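PDB 4PF8: TRAP-T family transporter, DctP (Periplasmic binding) subunit from Sulfitobacter sp. NAS-14.1, which binds beta-D-galacturonate and probably delivers it from the periplasm to the membrane subunits of a TRAP transporter. Local coordinates for residues A[210-215]-A[278-283]; A[50-55]-A[251-256]; A[90-93]-A[98-101]. All coordinates share one frame; numbering follows the deposited sequence.

Contact 1: residues A[210-215]-A[278-283]; sequences PSYEST and KIIMDG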
# COMPACT_ATOMS: atom_id res chain seq x y z
N PRO A 210 -6.05 -9.53 -2.92
CA PRO A 210 -6.63 -9.69 -1.58
C PRO A 210 -7.48 -8.50 -1.09
O PRO A 210 -8.47 -8.68 -0.39
CB PRO A 210 -5.39 -9.89 -0.70
CG PRO A 210 -4.39 -10.54 -1.63
CD PRO A 210 -4.60 -9.76 -2.91
N SER A 211 -7.09 -7.29 -1.47
CA SER A 211 -7.89 -6.11 -1.11
C SER A 211 -9.23 -6.10 -1.84
O SER A 211 -10.25 -5.83 -1.25
CB SER A 211 -7.13 -4.82 -1.43
OG SER A 211 -6.08 -4.58 -0.50
N TYR A 212 -9.19 -6.38 -3.13
CA TYR A 212 -10.39 -6.43 -3.98
C TYR A 212 -11.38 -7.48 -3.48
O TYR A 212 -12.59 -7.26 -3.49
CB TYR A 212 -9.91 -6.73 -5.41
CG TYR A 212 -10.93 -6.99 -6.47
CD1 TYR A 212 -11.96 -6.10 -6.73
CD2 TYR A 212 -10.80 -8.09 -7.30
CE1 TYR A 212 -12.86 -6.34 -7.74
CE2 TYR A 212 -11.70 -8.35 -8.31
CZ TYR A 212 -12.69 -7.47 -8.54
OH TYR A 212 -13.57 -7.76 -9.57
N GLU A 213 -10.84 -8.61 -3.03
CA GLU A 213 -11.65 -9.70 -2.49
C GLU A 213 -12.13 -9.46 -1.05
O GLU A 213 -13.33 -9.60 -0.78
CB GLU A 213 -10.83 -11.01 -2.55
CG GLU A 213 -11.55 -12.22 -2.00
CD GLU A 213 -11.18 -12.49 -0.57
OE1 GLU A 213 -9.96 -12.47 -0.26
OE2 GLU A 213 -12.09 -12.70 0.25
N SER A 214 -11.22 -9.12 -0.14
CA SER A 214 -11.54 -9.09 1.29
C SER A 214 -12.56 -8.02 1.63
O SER A 214 -13.28 -8.15 2.62
CB SER A 214 -10.27 -8.90 2.13
OG SER A 214 -9.64 -7.67 1.90
N THR A 215 -12.62 -6.98 0.81
CA THR A 215 -13.53 -5.84 1.01
C THR A 215 -14.88 -6.05 0.34
O THR A 215 -15.76 -5.20 0.45
CB THR A 215 -12.96 -4.59 0.38
OG1 THR A 215 -12.74 -4.84 -1.02
CG2 THR A 215 -11.66 -4.17 1.07
N LYS A 278 -8.59 -17.14 -6.57
CA LYS A 278 -9.53 -18.26 -6.70
C LYS A 278 -10.96 -17.86 -6.30
O LYS A 278 -11.93 -18.20 -6.98
CB LYS A 278 -9.04 -19.46 -5.89
CG LYS A 278 -9.83 -20.72 -6.18
CD LYS A 278 -9.30 -21.90 -5.41
CE LYS A 278 -9.97 -23.18 -5.86
NZ LYS A 278 -11.44 -23.16 -5.61
N ILE A 279 -11.08 -17.13 -5.20
CA ILE A 279 -12.39 -16.66 -4.73
C ILE A 279 -13.03 -15.74 -5.77
O ILE A 279 -14.23 -15.85 -6.07
CB ILE A 279 -12.23 -15.94 -3.38
CG1 ILE A 279 -11.90 -16.96 -2.29
CG2 ILE A 279 -13.49 -15.16 -3.00
CD1 ILE A 279 -11.40 -16.35 -1.04
N ILE A 280 -12.23 -14.84 -6.32
CA ILE A 280 -12.67 -13.87 -7.32
C ILE A 280 -13.20 -14.61 -8.53
O ILE A 280 -14.31 -14.34 -9.02
CB ILE A 280 -11.47 -12.95 -7.70
CG1 ILE A 280 -11.22 -11.95 -6.55
CG2 ILE A 280 -11.66 -12.28 -9.05
CD1 ILE A 280 -9.81 -11.33 -6.62
N MSE A 281 -12.44 -15.59 -9.00
CA MSE A 281 -12.84 -16.30 -10.21
C MSE A 281 -14.07 -17.16 -9.94
O MSE A 281 -14.99 -17.24 -10.77
CB MSE A 281 -11.68 -17.11 -10.77
CG MSE A 281 -10.54 -16.20 -11.25
SE MSE A 281 -9.08 -17.18 -12.07
CE MSE A 281 -8.43 -18.10 -10.52
N ASP A 282 -14.11 -17.80 -8.78
CA ASP A 282 -15.24 -18.66 -8.42
C ASP A 282 -16.51 -17.82 -8.18
O ASP A 282 -17.63 -18.34 -8.23
CB ASP A 282 -14.95 -19.46 -7.15
CG ASP A 282 -13.94 -20.58 -7.36
OD1 ASP A 282 -13.57 -20.90 -8.51
OD2 ASP A 282 -13.50 -21.15 -6.33
N GLY A 283 -16.33 -16.54 -7.92
CA GLY A 283 -17.42 -15.62 -7.66
C GLY A 283 -17.97 -14.95 -8.91
O GLY A 283 -18.81 -14.06 -8.82

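Contact 2: residues A[50-55]-A[251-256]; sequences TEKTGG and QEIVKT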
# COMPACT_ATOMS: atom_id res chain seq x y z
N THR A 50 5.71 -8.82 23.24
CA THR A 50 5.23 -9.13 24.60
C THR A 50 5.94 -10.33 25.20
O THR A 50 6.32 -10.34 26.38
CB THR A 50 3.72 -9.35 24.60
OG1 THR A 50 3.09 -8.15 24.14
CG2 THR A 50 3.21 -9.67 25.98
N GLU A 51 6.14 -11.36 24.39
CA GLU A 51 6.81 -12.57 24.85
C GLU A 51 8.25 -12.28 25.28
O GLU A 51 8.68 -12.71 26.38
CB GLU A 51 6.79 -13.63 23.74
CG GLU A 51 7.69 -14.85 24.01
CD GLU A 51 7.76 -15.78 22.80
OE1 GLU A 51 8.67 -16.64 22.76
OE2 GLU A 51 6.92 -15.63 21.88
N LYS A 52 8.99 -11.57 24.43
CA LYS A 52 10.42 -11.33 24.65
C LYS A 52 10.70 -10.29 25.73
O LYS A 52 11.81 -10.26 26.27
CB LYS A 52 11.12 -10.91 23.37
CG LYS A 52 11.11 -11.94 22.30
CD LYS A 52 11.81 -13.22 22.70
CE LYS A 52 12.11 -14.03 21.45
NZ LYS A 52 12.44 -15.44 21.77
N THR A 53 9.73 -9.41 26.01
CA THR A 53 9.87 -8.47 27.12
C THR A 53 9.25 -9.01 28.41
O THR A 53 9.16 -8.30 29.40
CB THR A 53 9.26 -7.08 26.83
OG1 THR A 53 7.83 -7.19 26.67
CG2 THR A 53 9.87 -6.46 25.58
N GLY A 54 8.79 -10.25 28.39
CA GLY A 54 8.23 -10.86 29.58
C GLY A 54 6.99 -10.14 30.07
O GLY A 54 6.70 -10.11 31.28
N GLY A 55 6.24 -9.57 29.12
CA GLY A 55 5.00 -8.88 29.43
C GLY A 55 5.18 -7.42 29.80
O GLY A 55 4.21 -6.74 30.12
N GLN A 251 14.46 -1.89 22.15
CA GLN A 251 14.59 -1.48 20.75
C GLN A 251 15.06 -2.66 19.90
O GLN A 251 14.55 -2.89 18.81
CB GLN A 251 15.53 -0.28 20.61
CG GLN A 251 14.96 1.01 21.19
CD GLN A 251 15.87 2.21 20.97
OE1 GLN A 251 17.05 2.06 20.65
NE2 GLN A 251 15.33 3.41 21.14
N GLU A 252 16.01 -3.43 20.41
CA GLU A 252 16.51 -4.57 19.66
C GLU A 252 15.44 -5.64 19.51
O GLU A 252 15.33 -6.27 18.44
CB GLU A 252 17.75 -5.14 20.34
CG GLU A 252 18.99 -4.28 20.15
CD GLU A 252 19.36 -4.12 18.69
OE1 GLU A 252 19.17 -5.08 17.92
OE2 GLU A 252 19.83 -3.02 18.32
N ILE A 253 14.66 -5.87 20.56
CA ILE A 253 13.56 -6.81 20.51
C ILE A 253 12.55 -6.37 19.44
O ILE A 253 12.07 -7.18 18.65
CB ILE A 253 12.87 -6.95 21.88
CG1 ILE A 253 13.71 -7.85 22.79
CG2 ILE A 253 11.48 -7.56 21.73
CD1 ILE A 253 13.39 -7.70 24.28
N VAL A 254 12.26 -5.08 19.40
CA VAL A 254 11.29 -4.56 18.44
C VAL A 254 11.78 -4.73 17.00
O VAL A 254 11.03 -5.14 16.11
CB VAL A 254 10.97 -3.08 18.74
CG1 VAL A 254 10.26 -2.40 17.56
CG2 VAL A 254 10.11 -3.00 19.99
N LYS A 255 13.04 -4.42 16.76
CA LYS A 255 13.60 -4.56 15.42
C LYS A 255 13.60 -6.02 14.97
O LYS A 255 13.26 -6.31 13.82
CB LYS A 255 15.00 -3.94 15.36
CG LYS A 255 14.95 -2.42 15.46
CD LYS A 255 16.27 -1.75 15.09
CE LYS A 255 16.01 -0.30 14.68
NZ LYS A 255 17.19 0.59 14.94
N THR A 256 13.94 -6.94 15.88
CA THR A 256 13.96 -8.36 15.53
C THR A 256 12.54 -8.87 15.25
O THR A 256 12.29 -9.58 14.27
CB THR A 256 14.59 -9.19 16.66
OG1 THR A 256 15.97 -8.83 16.80
CG2 THR A 256 14.49 -10.67 16.36

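Contact 3: residues A[90-93]-A[98-101]; sequences GPMG and ATNV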
# COMPACT_ATOMS: atom_id res chain seq x y z
N GLY A 90 1.65 4.60 -0.25
CA GLY A 90 0.88 5.43 -1.17
C GLY A 90 0.45 6.75 -0.53
O GLY A 90 0.79 7.83 -0.99
N PRO A 91 -0.32 6.67 0.56
CA PRO A 91 -0.78 7.90 1.23
C PRO A 91 0.32 8.61 2.03
O PRO A 91 0.13 9.74 2.49
CB PRO A 91 -1.88 7.40 2.17
CG PRO A 91 -2.25 6.02 1.67
CD PRO A 91 -0.99 5.47 1.07
N MSE A 92 1.44 7.94 2.21
CA MSE A 92 2.56 8.49 2.96
C MSE A 92 3.27 9.61 2.19
O MSE A 92 4.02 10.38 2.76
CB MSE A 92 3.55 7.37 3.27
CG MSE A 92 4.73 7.78 4.08
SE MSE A 92 4.22 7.99 5.90
CE MSE A 92 4.01 6.14 6.46
N GLY A 93 3.02 9.71 0.89
CA GLY A 93 3.62 10.78 0.09
C GLY A 93 3.37 12.21 0.59
O GLY A 93 4.18 13.10 0.35
N ALA A 98 9.67 12.02 0.05
CA ALA A 98 10.54 11.04 -0.61
C ALA A 98 9.80 9.77 -1.02
O ALA A 98 10.13 9.14 -2.03
CB ALA A 98 11.73 10.69 0.28
N THR A 99 8.77 9.41 -0.26
CA THR A 99 8.09 8.16 -0.53
C THR A 99 7.21 8.22 -1.78
O THR A 99 6.73 7.20 -2.20
CB THR A 99 7.23 7.66 0.66
OG1 THR A 99 6.16 8.58 0.91
CG2 THR A 99 8.09 7.49 1.89
N ASN A 100 7.02 9.40 -2.37
CA ASN A 100 6.24 9.44 -3.61
C ASN A 100 6.82 8.57 -4.70
O ASN A 100 6.10 8.10 -5.55
CB ASN A 100 6.08 10.87 -4.12
CG ASN A 100 5.07 11.65 -3.34
OD1 ASN A 100 3.90 11.28 -3.28
ND2 ASN A 100 5.51 12.73 -2.70
N VAL A 101 8.13 8.35 -4.66
CA VAL A 101 8.80 7.61 -5.73
C VAL A 101 8.26 6.19 -5.93
O VAL A 101 8.29 5.67 -7.03
CB VAL A 101 10.33 7.55 -5.51
CG1 VAL A 101 10.91 8.95 -5.47
CG2 VAL A 101 10.67 6.76 -4.25
O HOH W 1 4.34 15.28 -1.30

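Contact 1: residues A[210-215]-A[278-283]
Y212 and I280 make the tightest meeting across this crossing of helix 209-214 and helix 248-282. Methyl CD1 of I280 comes to 3.5 Å from Y212 CD2, approaching the ring obliquely, while branch CG2 of I280 lies 4.0 Å from Y212 CE2, so both branches of the isoleucine bear on one side of the tyrosine. Beside them the aliphatic part of E213 lies across I279, with E213 CG 3.7 Å from I279 CG2 and the carboxylate carbon E213 CD 3.9 Å from I279 CD1. The chain of E213 leaves with CG anti to the backbone N (chi1 179°) and then bends at chi2 (-96°), laying its methylenes on I279 and bringing OE1 to R272, a salt bridge, and to S276, a hydrogen bond. Further out, the hydroxyl of Y212 is tied to A221 O and its ring meets those of Y149 and Y224, which probably holds the ring in place for I280. The short segment axes approach to 9.9 Å at an angle of 53°. Next to Y212, S211 makes a weak hydrogen bond to the bound galacturonate, so the crossing places a pocket-lining helix against the long helix characteristic of TRAP solute-binding proteins.

Contact 2: residues A[50-55]-A[251-256]
K52 and I253 bring the backbones nearest here, their CA atoms 6.9 Å apart, where the C-terminal end of helix 37-52 lies beside an early turn of helix 248-282. A Schellman motif ends helix 37-52: G55 N bonds to T50 O at 2.8 Å, G54 N bonds to E51 O at 3.2 Å, and G54 takes the positive phi of the C-prime residue. I253 carries the contact from the other helix, with its CB toward this helix end. Its CG2 branch rests 3.7 Å from K52 CB, so the lysine contributes only the root of its side chain; CG of K52 is anti to its own carbonyl carbon (chi1 -63°), the chain bends at chi2, and the ammonium end leads away from I253. The other branch of I253 extends through CG1 to CD1, which touches methyl CG2 of T53 at 4.0 Å, the two side chains passing at a slant. With an alanine at I253, K52 CB and the T53 methyl would probably lose their apolar neighbour and a gap would open beside the helix end. V254 and T256, on the same turn as I253, touch F45 and E48 further back on helix 37-52. T53 is held from its polar side, since OG1 bonds to V49 O and I57 N, which leaves its methyl facing the isoleucine. I253 CD1 also reaches the peptide that leads into T53, lying 3.6 Å from K52 O.

Contact 3: residues A[90-93]-A[98-101]
N100 lays its amide against the backbone of G93. From CB the side chain turns with CG anti to the carbonyl carbon (chi1 -76°), and this carries the amide back to G93, putting CG 3.8 Å from G93 CA. OD1 comes closer still, 3.4 Å from the same G93 CA, an approach that glycine permits because a CB at this position would collide with that oxygen. OD1 accepts a hydrogen bond from ND2 of N171, which also bonds to G90 O and so ties the two segments together from outside. ND2 of N100 gives a weak, bent bond to G93 O, 3.3 Å long with an N-H...O angle of 132°. A water reinforces the pair, donating to G93 O at 2.7 Å and accepting from N100 ND2 at 3.1 Å. Alongside, T99 OG1 sits 3.6 Å from M92 CG and is bonded to V96 O, while M92 runs on to I74 and L130. The chain reverses here beside the sugar pocket: G90 N is bonded to S88 OG and P91 touches Q70 and M169, all three pocket residues, and that pocket lies in the cleft between the lobes of this binding-protein fold.

How the contacts relate
Contacts 1 and 2 share helix 248-282 and lie far apart on it, their centres 35 Å from each other, so it joins the end of helix 37-52 to the pocket-lining helix 209-214. Along the chain their segments alternate: 50-55, 210-215, 251-256, 278-283. Contact 3 is local, formed between 50-55 and 210-215, just after strand 84-88; its centre is 27 Å from that of contact 1 and 29 Å from that of contact 2. Contacts 1 and 3 fall on opposite sides of the chain's centre; contact 1 contains a pocket residue and contact 3 adjoins several, whereas contact 2 is at the surface. The long helix thus probably ties distant parts of the two-lobed fold together.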